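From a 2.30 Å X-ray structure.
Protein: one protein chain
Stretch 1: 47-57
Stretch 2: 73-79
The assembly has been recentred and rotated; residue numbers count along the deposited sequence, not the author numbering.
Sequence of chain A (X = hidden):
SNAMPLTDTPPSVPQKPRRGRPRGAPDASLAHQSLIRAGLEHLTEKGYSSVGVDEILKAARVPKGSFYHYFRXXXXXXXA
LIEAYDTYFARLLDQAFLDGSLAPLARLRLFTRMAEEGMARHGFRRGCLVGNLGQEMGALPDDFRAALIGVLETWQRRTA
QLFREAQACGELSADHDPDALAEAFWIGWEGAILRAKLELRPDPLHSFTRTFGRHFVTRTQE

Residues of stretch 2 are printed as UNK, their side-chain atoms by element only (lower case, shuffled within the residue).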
ATOM      1  N   GLY A  47      -4.477  10.349   6.728  1.00 25.57           N
ATOM      2  CA  GLY A  47      -3.679  10.613   5.557  1.00 25.22           C
ATOM      3  C   GLY A  47      -3.862  12.082   5.268  1.00 25.50           C
ATOM      4  O   GLY A  47      -4.554  12.796   6.017  1.00 25.39           O
ATOM      5  N   TYR A  48      -3.253  12.538   4.180  1.00 25.16           N
ATOM      6  CA  TYR A  48      -3.313  13.937   3.784  1.00 24.41           C
ATOM      7  C   TYR A  48      -4.731  14.434   3.457  1.00 24.67           C
ATOM      8  O   TYR A  48      -5.150  15.459   4.014  1.00 24.25           O
ATOM      9  CB  TYR A  48      -2.364  14.144   2.619  1.00 23.87           C
ATOM     10  CG  TYR A  48      -2.262  15.539   2.093  1.00 24.24           C
ATOM     11  CD1 TYR A  48      -1.222  16.365   2.504  1.00 24.42           C
ATOM     12  CD2 TYR A  48      -3.190  16.039   1.157  1.00 22.50           C
ATOM     13  CE1 TYR A  48      -1.091  17.654   1.990  1.00 26.84           C
ATOM     14  CE2 TYR A  48      -3.055  17.335   0.631  1.00 22.44           C
ATOM     15  CZ  TYR A  48      -1.993  18.125   1.054  1.00 23.31           C
ATOM     16  OH  TYR A  48      -1.824  19.407   0.605  1.00 23.64           O
ATOM     17  N   SER A  49      -5.460  13.713   2.592  1.00 24.85           N
ATOM     18  CA  SER A  49      -6.845  14.087   2.206  1.00 26.52           C
ATOM     19  C   SER A  49      -7.846  14.212   3.369  1.00 27.32           C
ATOM     20  O   SER A  49      -8.829  14.919   3.251  1.00 27.35           O
ATOM     21  CB  SER A  49      -7.456  13.108   1.183  1.00 26.77           C
ATOM     22  OG  SER A  49      -6.554  12.739   0.155  1.00 28.88           O
ATOM     23  N   SER A  50      -7.582  13.506   4.475  1.00 28.44           N
ATOM     24  CA  SER A  50      -8.468  13.420   5.637  1.00 28.35           C
ATOM     25  C   SER A  50      -8.229  14.521   6.656  1.00 28.36           C
ATOM     26  O   SER A  50      -9.045  14.770   7.539  1.00 28.50           O
ATOM     27  CB  SER A  50      -8.207  12.096   6.347  1.00 28.39           C
ATOM     28  OG  SER A  50      -9.255  11.202   6.074  1.00 30.77           O
ATOM     29  N   VAL A  51      -7.077  15.153   6.566  1.00 27.86           N
ATOM     30  CA  VAL A  51      -6.647  15.996   7.649  1.00 27.31           C
ATOM     31  C   VAL A  51      -6.525  17.440   7.189  1.00 27.51           C
ATOM     32  O   VAL A  51      -5.704  17.750   6.320  1.00 27.47           O
ATOM     33  CB  VAL A  51      -5.311  15.476   8.229  1.00 27.03           C
ATOM     34  CG1 VAL A  51      -4.804  16.392   9.306  1.00 26.23           C
ATOM     35  CG2 VAL A  51      -5.504  14.064   8.780  1.00 27.77           C
ATOM     36  N   GLY A  52      -7.334  18.325   7.779  1.00 27.19           N
ATOM     37  CA  GLY A  52      -7.263  19.744   7.466  1.00 26.83           C
ATOM     38  C   GLY A  52      -6.309  20.491   8.395  1.00 26.66           C
ATOM     39  O   GLY A  52      -5.898  19.971   9.444  1.00 26.60           O
ATOM     40  N   VAL A  53      -5.986  21.721   8.018  1.00 25.97           N
ATOM     41  CA  VAL A  53      -5.125  22.583   8.802  1.00 26.50           C
ATOM     42  C   VAL A  53      -5.683  22.878  10.194  1.00 27.43           C
ATOM     43  O   VAL A  53      -4.924  22.902  11.166  1.00 27.19           O
ATOM     44  CB  VAL A  53      -4.810  23.901   8.036  1.00 26.55           C
ATOM     45  CG1 VAL A  53      -4.090  24.945   8.919  1.00 25.02           C
ATOM     46  CG2 VAL A  53      -4.008  23.595   6.781  1.00 25.74           C
ATOM     47  N   ASP A  54      -6.987  23.111  10.309  1.00 28.05           N
ATOM     48  CA  ASP A  54      -7.553  23.391  11.619  1.00 29.61           C
ATOM     49  C   ASP A  54      -7.352  22.251  12.597  1.00 29.19           C
ATOM     50  O   ASP A  54      -7.080  22.490  13.762  1.00 30.08           O
ATOM     51  CB  ASP A  54      -9.041  23.703  11.546  1.00 30.16           C
ATOM     52  CG  ASP A  54      -9.334  25.040  10.907  1.00 34.15           C
ATOM     53  OD1 ASP A  54      -8.411  25.892  10.780  1.00 38.93           O
ATOM     54  OD2 ASP A  54     -10.525  25.245  10.531  1.00 39.89           O
ATOM     55  N   GLU A  55      -7.503  21.019  12.136  1.00 29.02           N
ATOM     56  CA  GLU A  55      -7.246  19.847  12.988  1.00 29.62           C
ATOM     57  C   GLU A  55      -5.780  19.805  13.474  1.00 27.36           C
ATOM     58  O   GLU A  55      -5.523  19.550  14.635  1.00 25.98           O
ATOM     59  CB  GLU A  55      -7.666  18.560  12.253  1.00 29.48           C
ATOM     60  CG  GLU A  55      -7.151  17.236  12.831  1.00 31.13           C
ATOM     61  CD  GLU A  55      -7.672  15.972  12.065  1.00 34.13           C
ATOM     62  OE1 GLU A  55      -8.686  16.060  11.304  1.00 36.72           O
ATOM     63  OE2 GLU A  55      -7.077  14.869  12.258  1.00 40.00           O
ATOM     64  N   ILE A  56      -4.837  20.079  12.576  1.00 26.79           N
ATOM     65  CA  ILE A  56      -3.406  20.195  12.929  1.00 26.41           C
ATOM     66  C   ILE A  56      -3.178  21.276  13.993  1.00 26.85           C
ATOM     67  O   ILE A  56      -2.466  21.024  14.974  1.00 27.17           O
ATOM     68  CB  ILE A  56      -2.486  20.491  11.681  1.00 26.57           C
ATOM     69  CG1 ILE A  56      -2.491  19.320  10.677  1.00 26.24           C
ATOM     70  CG2 ILE A  56      -1.056  20.918  12.080  1.00 25.26           C
ATOM     71  CD1 ILE A  56      -2.292  17.964  11.280  1.00 26.19           C
ATOM     72  N   LEU A  57      -3.764  22.460  13.807  1.00 25.88           N
ATOM     73  CA  LEU A  57      -3.577  23.562  14.743  1.00 26.15           C
ATOM     74  C   LEU A  57      -4.089  23.197  16.142  1.00 26.58           C
ATOM     75  O   LEU A  57      -3.436  23.505  17.158  1.00 25.93           O
ATOM     76  CB  LEU A  57      -4.299  24.828  14.248  1.00 25.87           C
ATOM     77  CG  LEU A  57      -3.827  25.438  12.932  1.00 26.18           C
ATOM     78  CD1 LEU A  57      -4.570  26.767  12.660  1.00 24.82           C
ATOM     79  CD2 LEU A  57      -2.311  25.590  12.915  1.00 24.18           C
ATOM     80  N   UNK A  73       1.045  27.088   2.715  1.00 25.26           N
ATOM     81  CA  UNK A  73      -0.231  26.380   2.634  1.00 25.43           C
ATOM     82  C   UNK A  73      -0.044  24.922   3.068  1.00 25.40           C
ATOM     83  O   UNK A  73       1.087  24.485   3.360  1.00 24.90           O
ATOM     84  c   UNK A  73      -0.811  26.441   1.205  1.00 24.91           C
ATOM     85  o   UNK A  73       1.174  25.381   0.262  1.00 26.33           O
ATOM     86  n   UNK A  73       0.090  26.856  -0.999  1.00 26.30           N
ATOM     87  c   UNK A  73       0.241  26.174   0.109  1.00 25.99           C
ATOM     88  N   UNK A  74      -1.156  24.183   3.080  1.00 25.15           N
ATOM     89  CA  UNK A  74      -1.163  22.744   3.382  1.00 24.37           C
ATOM     90  C   UNK A  74      -0.152  21.947   2.517  1.00 23.71           C
ATOM     91  O   UNK A  74       0.530  21.063   3.013  1.00 23.21           O
ATOM     92  n   UNK A  74      -5.686  18.274   3.325  1.00 21.18           N
ATOM     93  c   UNK A  74      -3.950  20.098   3.204  1.00 22.39           C
ATOM     94  c   UNK A  74      -2.866  20.912   3.956  1.00 22.68           C
ATOM     95  c   UNK A  74      -2.592  22.209   3.244  1.00 23.71           C
ATOM     96  c   UNK A  74      -4.486  18.943   4.021  1.00 19.60           C
ATOM     97  N   UNK A  75      -0.040  22.282   1.236  1.00 23.47           N
ATOM     98  CA  UNK A  75       0.897  21.588   0.347  1.00 23.65           C
ATOM     99  C   UNK A  75       2.365  21.794   0.752  1.00 23.48           C
ATOM    100  O   UNK A  75       3.145  20.863   0.695  1.00 24.76           O
ATOM    101  c   UNK A  75       0.661  21.984  -1.123  1.00 23.11           C
ATOM    102  N   UNK A  76       2.734  22.995   1.167  1.00 23.08           N
ATOM    103  CA  UNK A  76       4.106  23.310   1.571  1.00 23.46           C
ATOM    104  C   UNK A  76       4.430  22.614   2.905  1.00 22.39           C
ATOM    105  O   UNK A  76       5.540  22.112   3.113  1.00 22.25           O
ATOM    106  o   UNK A  76       6.030  26.242   2.648  1.00 34.77           O
ATOM    107  c   UNK A  76       5.723  25.304   1.837  1.00 30.76           C
ATOM    108  o   UNK A  76       6.584  24.744   1.110  1.00 37.93           O
ATOM    109  c   UNK A  76       4.249  24.836   1.703  1.00 25.22           C
ATOM    110  N   UNK A  77       3.445  22.610   3.804  1.00 20.55           N
ATOM    111  CA  UNK A  77       3.436  21.793   5.018  1.00 19.21           C
ATOM    112  C   UNK A  77       3.620  20.288   4.806  1.00 18.97           C
ATOM    113  O   UNK A  77       4.522  19.676   5.409  1.00 19.04           O
ATOM    114  c   UNK A  77       2.107  21.396   7.151  1.00 18.30           C
ATOM    115  c   UNK A  77       3.063  20.993   9.308  1.00 17.86           C
ATOM    116  c   UNK A  77       2.150  22.053   5.801  1.00 18.41           C
ATOM    117  c   UNK A  77       0.969  20.027   8.754  1.00 18.02           C
ATOM    118  c   UNK A  77       1.023  20.616   7.520  1.00 20.45           C
ATOM    119  c   UNK A  77       3.128  21.560   8.061  1.00 19.24           C
ATOM    120  c   UNK A  77       1.974  20.229   9.649  1.00 17.79           C
ATOM    121  N   UNK A  78       2.755  19.684   3.996  1.00 18.10           N
ATOM    122  CA  UNK A  78       2.948  18.306   3.552  1.00 18.46           C
ATOM    123  C   UNK A  78       4.349  17.959   3.032  1.00 18.98           C
ATOM    124  O   UNK A  78       4.886  16.914   3.391  1.00 20.41           O
ATOM    125  N   UNK A  79       4.962  18.806   2.193  1.00 18.58           N
ATOM    126  CA  UNK A  79       6.347  18.571   1.739  1.00 18.19           C
ATOM    127  C   UNK A  79       7.396  18.667   2.825  1.00 18.20           C
ATOM    128  O   UNK A  79       8.378  17.934   2.810  1.00 19.16           O
ATOM    129  c   UNK A  79       6.727  19.513   0.594  1.00 18.51           C
ATOM    130  c   UNK A  79       6.024  19.249  -0.743  1.00 18.78           C
ATOM    131  c   UNK A  79       6.160  20.473  -1.649  1.00 20.88           C
ATOM    132  c   UNK A  79       6.598  18.020  -1.413  1.00 20.36           C
TER

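Position 73 carries two side-chain carbons, the second bearing one oxygen and one nitrogen, and none of these atoms reaches stretch 1. The oxygen lies 3.0 Å from the backbone N of position 76 and accepts its hydrogen, capping the helix that starts at the next residue. A short carboxamide fits: Asn 73, at the N-cap.

Position 74 has four carbons in an unbranched row ending in nitrogen. Its CB points toward stretch 1 and sits 4.1 Å from Val 53 CG2. The chain then runs over one face of the Tyr 48 ring, and its terminal nitrogen donates a hydrogen bond to Tyr 48 O at 2.9 Å. This is Lys 74. Its CE lies 4.0 Å from the ring centroid and its NZ 4.2 Å, so both a CH-pi and a cation-pi contact come from one extended chain.

Position 75 has a single side-chain carbon, CB, 4.0 Å from Tyr 48 OH. One carbon means Ala 75, whose CB lies beside the phenol oxygen.

Position 76 shows two carbons, the second carrying two oxygens. Its CB points away from stretch 1 and nothing there is touched. The carboxylate identifies Asp 76, whose backbone N is the one capped by Asn 73 OD1.

Position 77 has one carbon followed by a six-carbon ring with no heteroatom, and CB points toward stretch 1. The ring's far carbon comes 3.9 Å from Ile 56 CG2, an apolar contact between two buried residues. The ring identifies Phe 77.

Position 78 has no side-chain atoms, and its CA lies 4.4 Å from Tyr 48 CE1, at the ring edge. It is Gly 78. An ideal CB here would point toward stretch 1 and fall 3.1 Å from that same CE1, a tight fit; the bare backbone leaves the space to the aromatic ring.

Position 79 has four carbons forked at the second; CB points away and nothing on stretch 1 is touched. The pattern is that of leucine, Leu 79.

The contact works around Tyr 48, with Lys 74 over one ring face and Gly 78 at the edge. Lys 74 has the largest area covered by stretch 1 of any residue in stretch 2, 126 Å², and ties that packing to the turn from Tyr 48 to Val 51: the carbonyl that receives its ammonium also accepts from Val 51 N. The rule to read is economical: one long cationic chain covers an aromatic face and ends on a backbone carbonyl, while glycine makes room at the edge.

Stretch 2, residues 73-79: NKADFGL
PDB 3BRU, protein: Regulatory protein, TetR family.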